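Local coordinates for peptide ABC transporter, peptide-binding protein (Thermus thermophilus, PDB 2D5W), which binds oligopeptides, among them a pentapeptide, and probably delivers them to an ABC transporter for uptake, at residues N313-V316 and V317-G321; L185-L188 and Y189-F193. All coordinates share one frame; numbering follows the deposited sequence.

Contact 1: residues N313-V316 and V317-G321; sequences NCQV and VKDLG
The side-chain amide of Gln315 reaches along the short helix 315-320 to Asp319, one turn on. Its NE2 donates to Asp319 OD2 at 2.8 Å, with an N-H...O angle of 178°. OD2 lies practically in the plane of the amide, whereas NE2 meets the carboxylate from above, 44° out of its plane. A bend at chi2 (51°) turns the glutamine back over the helix to make this bond. Its other branch, OE1, accepts from a water that also takes a bond from Lys318 NZ, so both ends of the amide are held and its flip is defined. Asp319 OD1 forms a salt bridge with Arg401.

Backbone bonds supply the helical frame. Cys314, the N-cap, receives two weak bonds at O, from Val317 N and Lys318 N. Asp319 N binds Gln315 O at 2.7 Å, and Leu320 N binds Val316 O. Gly321, with positive phi, is C-prime of a closing Schellman motif: Leu322 N to Val317 O, Gly321 N weakly to Lys318 O.

Apolar contacts across the two segments are few: Cys314 CB touches Val317 CG2 at 3.8 Å, and Val316 CG1 lies alongside Leu320 CD1 at 4.1 Å. Asp319 and Leu320 rest on strand 401-410; Gln315 and Asp319 touch Val398 of strand 394-398. A disulfide links Cys314 to Cys458. With the Gln315 amide among the partners of OD2 and Arg401 at OD1, Asp319 is probably kept ionised and limited in rotation.

Contact 2: residues L185-L188 and Y189-F193; sequences LNEL and YRNFF
Asn186 O accepts the backbone N-H of Arg190 at 2.9 Å, an i to i+4 bond of the alpha-helix 182-194. The N-H...O angle of 162° shows it to be nearly straight. Asn191 N to Glu187 O and Tyr189 N to Leu185 O repeat the pattern, while Phe192 N to Leu188 O is longer, 3.2 Å, and more bent. This regular ladder sets the spacing of the side chains one turn apart.

Leu185 and Tyr189 lie side by side and point the same way. Leu185 CD1 touches Tyr189 CE2 at 3.6 Å and also approaches CZ. Beyond this pair, Tyr189 OH hydrogen-bonds to Lys114 O. Leu188 and Phe192 lean on Val169 of helix 159-173, the leucine also on Ala173; Tyr189 and Phe192 are buried.

The polar side carries Asn186 and Arg190. Asn186 OD1 sits 3.2 Å from Arg190 CD, beside the aliphatic part of the arginine, and the amide and guanidinium planes differ by 29°. Arg190 CG stands beside the backbone N (chi1 -67°), and an extended chi2 carries CD to that oxygen. Arg190 NE forms a salt bridge with Asp449. Asn186 OD1 has its own weak hydrogen bond from Arg454 NH1. One turn along from Glu187, the Asn191 side chain crosses that of Glu187 obliquely, bringing Asn191 ND2 to 3.4 Å from Glu187 CG.

In the fold
Both contacts are local, each within one helical stretch, and both are partly buried, but they sit in separate places: their centres are 30 Å apart and their nearest atoms about 16 Å, without touching. Contact 2, earlier in the chain, lies in the longer helix 182-194, with an aromatic and aliphatic flank against helices 101-112 and 159-173. Contact 1 occupies helix 315-320, which rests on strands 394-398 and 401-410 and is preceded by a disulfide-linked cysteine. Its side chains share direct and water-mediated hydrogen bonds; those of contact 2 meet through one leucine-tyrosine contact and polar atoms laid on aliphatic carbons, with no side-chain hydrogen bond between the segments. Asn186, Tyr189 and Arg190 have outside polar partners, as does Asp319.

Contact 1: residues N313-V316 and V317-G321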
ATOM      1  N   ASN A 313       0.560 -13.090 -23.236  1.00 17.82           N
ATOM      2  CA  ASN A 313       1.847 -13.646 -23.639  1.00 17.81           C
ATOM      3  C   ASN A 313       2.219 -14.853 -22.778  1.00 17.07           C
ATOM      4  O   ASN A 313       3.171 -15.567 -23.085  1.00 17.51           O
ATOM      5  CB  ASN A 313       2.950 -12.585 -23.575  1.00 19.45           C
ATOM      6  CG  ASN A 313       3.053 -11.932 -22.218  1.00 21.36           C
ATOM      7  OD1 ASN A 313       2.167 -11.183 -21.810  1.00 23.10           O
ATOM      8  ND2 ASN A 313       4.139 -12.211 -21.508  1.00 22.53           N
ATOM      9  N   CYS A 314       1.479 -15.066 -21.688  1.00 15.15           N
ATOM     10  CA  CYS A 314       1.700 -16.223 -20.821  1.00 14.33           C
ATOM     11  C   CYS A 314       0.667 -17.233 -21.295  1.00 14.81           C
ATOM     12  O   CYS A 314      -0.526 -17.061 -21.068  1.00 14.13           O
ATOM     13  CB  CYS A 314       1.457 -15.878 -19.345  1.00 14.03           C
ATOM     14  SG  CYS A 314       2.587 -14.605 -18.704  1.00 16.26           S
ATOM     15  N   GLN A 315       1.120 -18.286 -21.965  1.00 15.45           N
ATOM     16  CA  GLN A 315       0.190 -19.268 -22.501  1.00 16.10           C
ATOM     17  C   GLN A 315      -0.755 -19.868 -21.464  1.00 15.62           C
ATOM     18  O   GLN A 315      -1.885 -20.218 -21.795  1.00 15.32           O
ATOM     19  CB  GLN A 315       0.949 -20.374 -23.238  1.00 18.14           C
ATOM     20  CG  GLN A 315       0.058 -21.248 -24.122  1.00 18.95           C
ATOM     21  CD  GLN A 315      -0.825 -20.438 -25.066  1.00 18.81           C
ATOM     22  OE1 GLN A 315      -0.351 -19.544 -25.772  1.00 20.52           O
ATOM     23  NE2 GLN A 315      -2.115 -20.753 -25.084  1.00 18.98           N
ATOM     24  N   VAL A 316      -0.305 -19.982 -20.218  1.00 15.33           N
ATOM     25  CA  VAL A 316      -1.151 -20.528 -19.157  1.00 15.17           C
ATOM     26  C   VAL A 316      -2.406 -19.665 -19.006  1.00 13.65           C
ATOM     27  O   VAL A 316      -3.505 -20.173 -18.777  1.00 13.32           O
ATOM     28  CB  VAL A 316      -0.400 -20.566 -17.808  1.00 17.13           C
ATOM     29  CG1 VAL A 316      -1.326 -21.061 -16.708  1.00 19.30           C
ATOM     30  CG2 VAL A 316       0.820 -21.467 -17.922  1.00 20.84           C
ATOM     31  N   VAL A 317      -2.229 -18.355 -19.139  1.00 12.54           N
ATOM     32  CA  VAL A 317      -3.334 -17.413 -19.039  1.00 12.77           C
ATOM     33  C   VAL A 317      -4.343 -17.672 -20.156  1.00 12.32           C
ATOM     34  O   VAL A 317      -5.550 -17.719 -19.918  1.00 12.47           O
ATOM     35  CB  VAL A 317      -2.818 -15.959 -19.126  1.00 13.20           C
ATOM     36  CG1 VAL A 317      -3.975 -14.988 -19.293  1.00 14.07           C
ATOM     37  CG2 VAL A 317      -2.027 -15.626 -17.870  1.00 15.19           C
ATOM     38  N   LYS A 318      -3.848 -17.844 -21.377  1.00 12.66           N
ATOM     39  CA  LYS A 318      -4.725 -18.109 -22.513  1.00 13.67           C
ATOM     40  C   LYS A 318      -5.365 -19.490 -22.400  1.00 12.80           C
ATOM     41  O   LYS A 318      -6.533 -19.664 -22.734  1.00 13.31           O
ATOM     42  CB  LYS A 318      -3.949 -17.996 -23.828  1.00 16.26           C
ATOM     43  CG  LYS A 318      -3.455 -16.585 -24.125  1.00 17.74           C
ATOM     44  CD  LYS A 318      -2.903 -16.457 -25.540  1.00 19.42           C
ATOM     45  CE  LYS A 318      -3.998 -16.618 -26.589  1.00 20.25           C
ATOM     46  NZ  LYS A 318      -3.471 -16.457 -27.978  1.00 21.41           N
ATOM     47  N   ASP A 319      -4.597 -20.464 -21.921  1.00 12.44           N
ATOM     48  CA  ASP A 319      -5.104 -21.823 -21.748  1.00 12.57           C
ATOM     49  C   ASP A 319      -6.314 -21.824 -20.817  1.00 12.55           C
ATOM     50  O   ASP A 319      -7.346 -22.431 -21.112  1.00 12.73           O
ATOM     51  CB  ASP A 319      -4.014 -22.727 -21.165  1.00 14.34           C
ATOM     52  CG  ASP A 319      -2.936 -23.079 -22.175  1.00 14.89           C
ATOM     53  OD1 ASP A 319      -1.915 -23.668 -21.766  1.00 17.44           O
ATOM     54  OD2 ASP A 319      -3.109 -22.774 -23.374  1.00 15.99           O
ATOM     55  N   LEU A 320      -6.179 -21.133 -19.690  1.00 11.25           N
ATOM     56  CA  LEU A 320      -7.252 -21.050 -18.704  1.00 11.34           C
ATOM     57  C   LEU A 320      -8.328 -20.042 -19.094  1.00 10.97           C
ATOM     58  O   LEU A 320      -9.407 -20.018 -18.502  1.00 12.16           O
ATOM     59  CB  LEU A 320      -6.679 -20.667 -17.339  1.00 11.84           C
ATOM     60  CG  LEU A 320      -5.727 -21.671 -16.692  1.00 13.03           C
ATOM     61  CD1 LEU A 320      -5.167 -21.085 -15.400  1.00 14.34           C
ATOM     62  CD2 LEU A 320      -6.470 -22.966 -16.416  1.00 14.61           C
ATOM     63  N   GLY A 321      -8.024 -19.208 -20.083  1.00 10.64           N
ATOM     64  CA  GLY A 321      -8.973 -18.203 -20.531  1.00 10.52           C
ATOM     65  C   GLY A 321      -9.181 -17.075 -19.532  1.00  9.43           C
ATOM     66  O   GLY A 321     -10.244 -16.455 -19.494  1.00 10.01           O
TER
HETATM   67  O   HOH W   1      -1.367 -18.208 -28.234  1.00 18.61           O

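Contact 2: residues L185-L188 and Y189-F193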
ATOM      1  N   LEU A 185      18.815  -1.921 -17.306  1.00 12.40           N
ATOM      2  CA  LEU A 185      18.538  -0.623 -16.702  1.00 11.79           C
ATOM      3  C   LEU A 185      17.788  -0.803 -15.382  1.00 10.88           C
ATOM      4  O   LEU A 185      18.078  -0.128 -14.390  1.00 11.76           O
ATOM      5  CB  LEU A 185      17.717   0.235 -17.663  1.00 12.93           C
ATOM      6  CG  LEU A 185      17.446   1.675 -17.225  1.00 11.59           C
ATOM      7  CD1 LEU A 185      18.757   2.410 -16.956  1.00 13.82           C
ATOM      8  CD2 LEU A 185      16.659   2.376 -18.315  1.00 13.33           C
ATOM      9  N   ASN A 186      16.828  -1.722 -15.370  1.00 11.10           N
ATOM     10  CA  ASN A 186      16.061  -1.997 -14.161  1.00 10.47           C
ATOM     11  C   ASN A 186      17.000  -2.506 -13.068  1.00 10.44           C
ATOM     12  O   ASN A 186      16.908  -2.090 -11.913  1.00 10.88           O
ATOM     13  CB  ASN A 186      14.967  -3.029 -14.459  1.00 11.06           C
ATOM     14  CG  ASN A 186      14.159  -3.395 -13.228  1.00  9.92           C
ATOM     15  OD1 ASN A 186      14.333  -4.473 -12.657  1.00 12.40           O
ATOM     16  ND2 ASN A 186      13.274  -2.497 -12.808  1.00 10.65           N
ATOM     17  N   GLU A 187      17.911  -3.399 -13.438  1.00 11.57           N
ATOM     18  CA  GLU A 187      18.866  -3.946 -12.482  1.00 12.75           C
ATOM     19  C   GLU A 187      19.757  -2.846 -11.912  1.00 11.41           C
ATOM     20  O   GLU A 187      20.043  -2.825 -10.714  1.00 11.16           O
ATOM     21  CB  GLU A 187      19.731  -5.018 -13.152  1.00 16.11           C
ATOM     22  CG  GLU A 187      20.816  -5.598 -12.259  1.00 23.23           C
ATOM     23  CD  GLU A 187      21.541  -6.764 -12.905  1.00 27.08           C
ATOM     24  OE1 GLU A 187      22.078  -6.591 -14.021  1.00 30.41           O
ATOM     25  OE2 GLU A 187      21.575  -7.854 -12.295  1.00 30.77           O
ATOM     26  N   LEU A 188      20.192  -1.933 -12.774  1.00 11.61           N
ATOM     27  CA  LEU A 188      21.050  -0.836 -12.347  1.00 11.56           C
ATOM     28  C   LEU A 188      20.378  -0.004 -11.262  1.00 11.16           C
ATOM     29  O   LEU A 188      20.979   0.294 -10.230  1.00 10.91           O
ATOM     30  CB  LEU A 188      21.386   0.065 -13.538  1.00 14.29           C
ATOM     31  CG  LEU A 188      22.351   1.217 -13.257  1.00 15.04           C
ATOM     32  CD1 LEU A 188      23.767   0.682 -13.110  1.00 18.08           C
ATOM     33  CD2 LEU A 188      22.287   2.216 -14.398  1.00 17.17           C
ATOM     34  N   TYR A 189      19.128   0.374 -11.496  1.00 11.03           N
ATOM     35  CA  TYR A 189      18.412   1.182 -10.521  1.00 11.24           C
ATOM     36  C   TYR A 189      18.055   0.409  -9.254  1.00 10.43           C
ATOM     37  O   TYR A 189      18.135   0.961  -8.158  1.00 11.59           O
ATOM     38  CB  TYR A 189      17.162   1.799 -11.153  1.00 11.58           C
ATOM     39  CG  TYR A 189      17.466   2.845 -12.207  1.00 12.79           C
ATOM     40  CD1 TYR A 189      18.498   3.768 -12.026  1.00 12.80           C
ATOM     41  CD2 TYR A 189      16.694   2.942 -13.365  1.00 13.19           C
ATOM     42  CE1 TYR A 189      18.752   4.762 -12.971  1.00 14.08           C
ATOM     43  CE2 TYR A 189      16.938   3.933 -14.312  1.00 13.43           C
ATOM     44  CZ  TYR A 189      17.966   4.837 -14.109  1.00 13.97           C
ATOM     45  OH  TYR A 189      18.206   5.823 -15.040  1.00 16.99           O
ATOM     46  N   ARG A 190      17.673  -0.860  -9.384  1.00 10.93           N
ATOM     47  CA  ARG A 190      17.348  -1.647  -8.194  1.00 10.81           C
ATOM     48  C   ARG A 190      18.584  -1.754  -7.307  1.00 11.32           C
ATOM     49  O   ARG A 190      18.504  -1.590  -6.088  1.00 11.83           O
ATOM     50  CB  ARG A 190      16.885  -3.065  -8.557  1.00 11.77           C
ATOM     51  CG  ARG A 190      15.561  -3.146  -9.291  1.00 12.86           C
ATOM     52  CD  ARG A 190      15.143  -4.596  -9.539  1.00 11.98           C
ATOM     53  NE  ARG A 190      14.562  -5.240  -8.359  1.00 13.12           N
ATOM     54  CZ  ARG A 190      15.193  -6.108  -7.573  1.00 12.29           C
ATOM     55  NH1 ARG A 190      16.450  -6.458  -7.819  1.00 15.76           N
ATOM     56  NH2 ARG A 190      14.555  -6.643  -6.538  1.00 14.35           N
ATOM     57  N   ASN A 191      19.730  -2.027  -7.924  1.00 11.46           N
ATOM     58  CA  ASN A 191      20.971  -2.170  -7.172  1.00 11.52           C
ATOM     59  C   ASN A 191      21.356  -0.893  -6.440  1.00 11.32           C
ATOM     60  O   ASN A 191      21.963  -0.948  -5.373  1.00 12.23           O
ATOM     61  CB  ASN A 191      22.109  -2.631  -8.089  1.00 13.19           C
ATOM     62  CG  ASN A 191      21.935  -4.068  -8.549  1.00 15.55           C
ATOM     63  OD1 ASN A 191      21.159  -4.826  -7.968  1.00 17.06           O
ATOM     64  ND2 ASN A 191      22.670  -4.452  -9.586  1.00 17.41           N
ATOM     65  N   PHE A 192      20.999   0.254  -7.007  1.00 11.21           N
ATOM     66  CA  PHE A 192      21.285   1.534  -6.370  1.00 10.31           C
ATOM     67  C   PHE A 192      20.582   1.577  -5.011  1.00  9.62           C
ATOM     68  O   PHE A 192      21.214   1.811  -3.980  1.00 10.53           O
ATOM     69  CB  PHE A 192      20.792   2.682  -7.258  1.00 11.30           C
ATOM     70  CG  PHE A 192      20.724   4.012  -6.558  1.00 10.23           C
ATOM     71  CD1 PHE A 192      21.868   4.596  -6.020  1.00 10.14           C
ATOM     72  CD2 PHE A 192      19.512   4.680  -6.436  1.00 10.80           C
ATOM     73  CE1 PHE A 192      21.799   5.830  -5.370  1.00  9.88           C
ATOM     74  CE2 PHE A 192      19.435   5.907  -5.791  1.00 12.60           C
ATOM     75  CZ  PHE A 192      20.581   6.483  -5.257  1.00 11.51           C
ATOM     76  N   PHE A 193      19.274   1.341  -5.005  1.00  9.71           N
ATOM     77  CA  PHE A 193      18.521   1.366  -3.755  1.00  8.99           C
ATOM     78  C   PHE A 193      18.970   0.269  -2.792  1.00  9.49           C
ATOM     79  O   PHE A 193      19.066   0.500  -1.585  1.00  9.79           O
ATOM     80  CB  PHE A 193      17.022   1.233  -4.039  1.00  9.50           C
ATOM     81  CG  PHE A 193      16.465   2.346  -4.883  1.00  9.14           C
ATOM     82  CD1 PHE A 193      16.440   3.655  -4.408  1.00 10.63           C
ATOM     83  CD2 PHE A 193      15.990   2.089  -6.164  1.00  9.16           C
ATOM     84  CE1 PHE A 193      15.951   4.696  -5.201  1.00 10.95           C
ATOM     85  CE2 PHE A 193      15.499   3.120  -6.965  1.00  9.80           C
ATOM     86  CZ  PHE A 193      15.481   4.426  -6.482  1.00 10.69           C
TER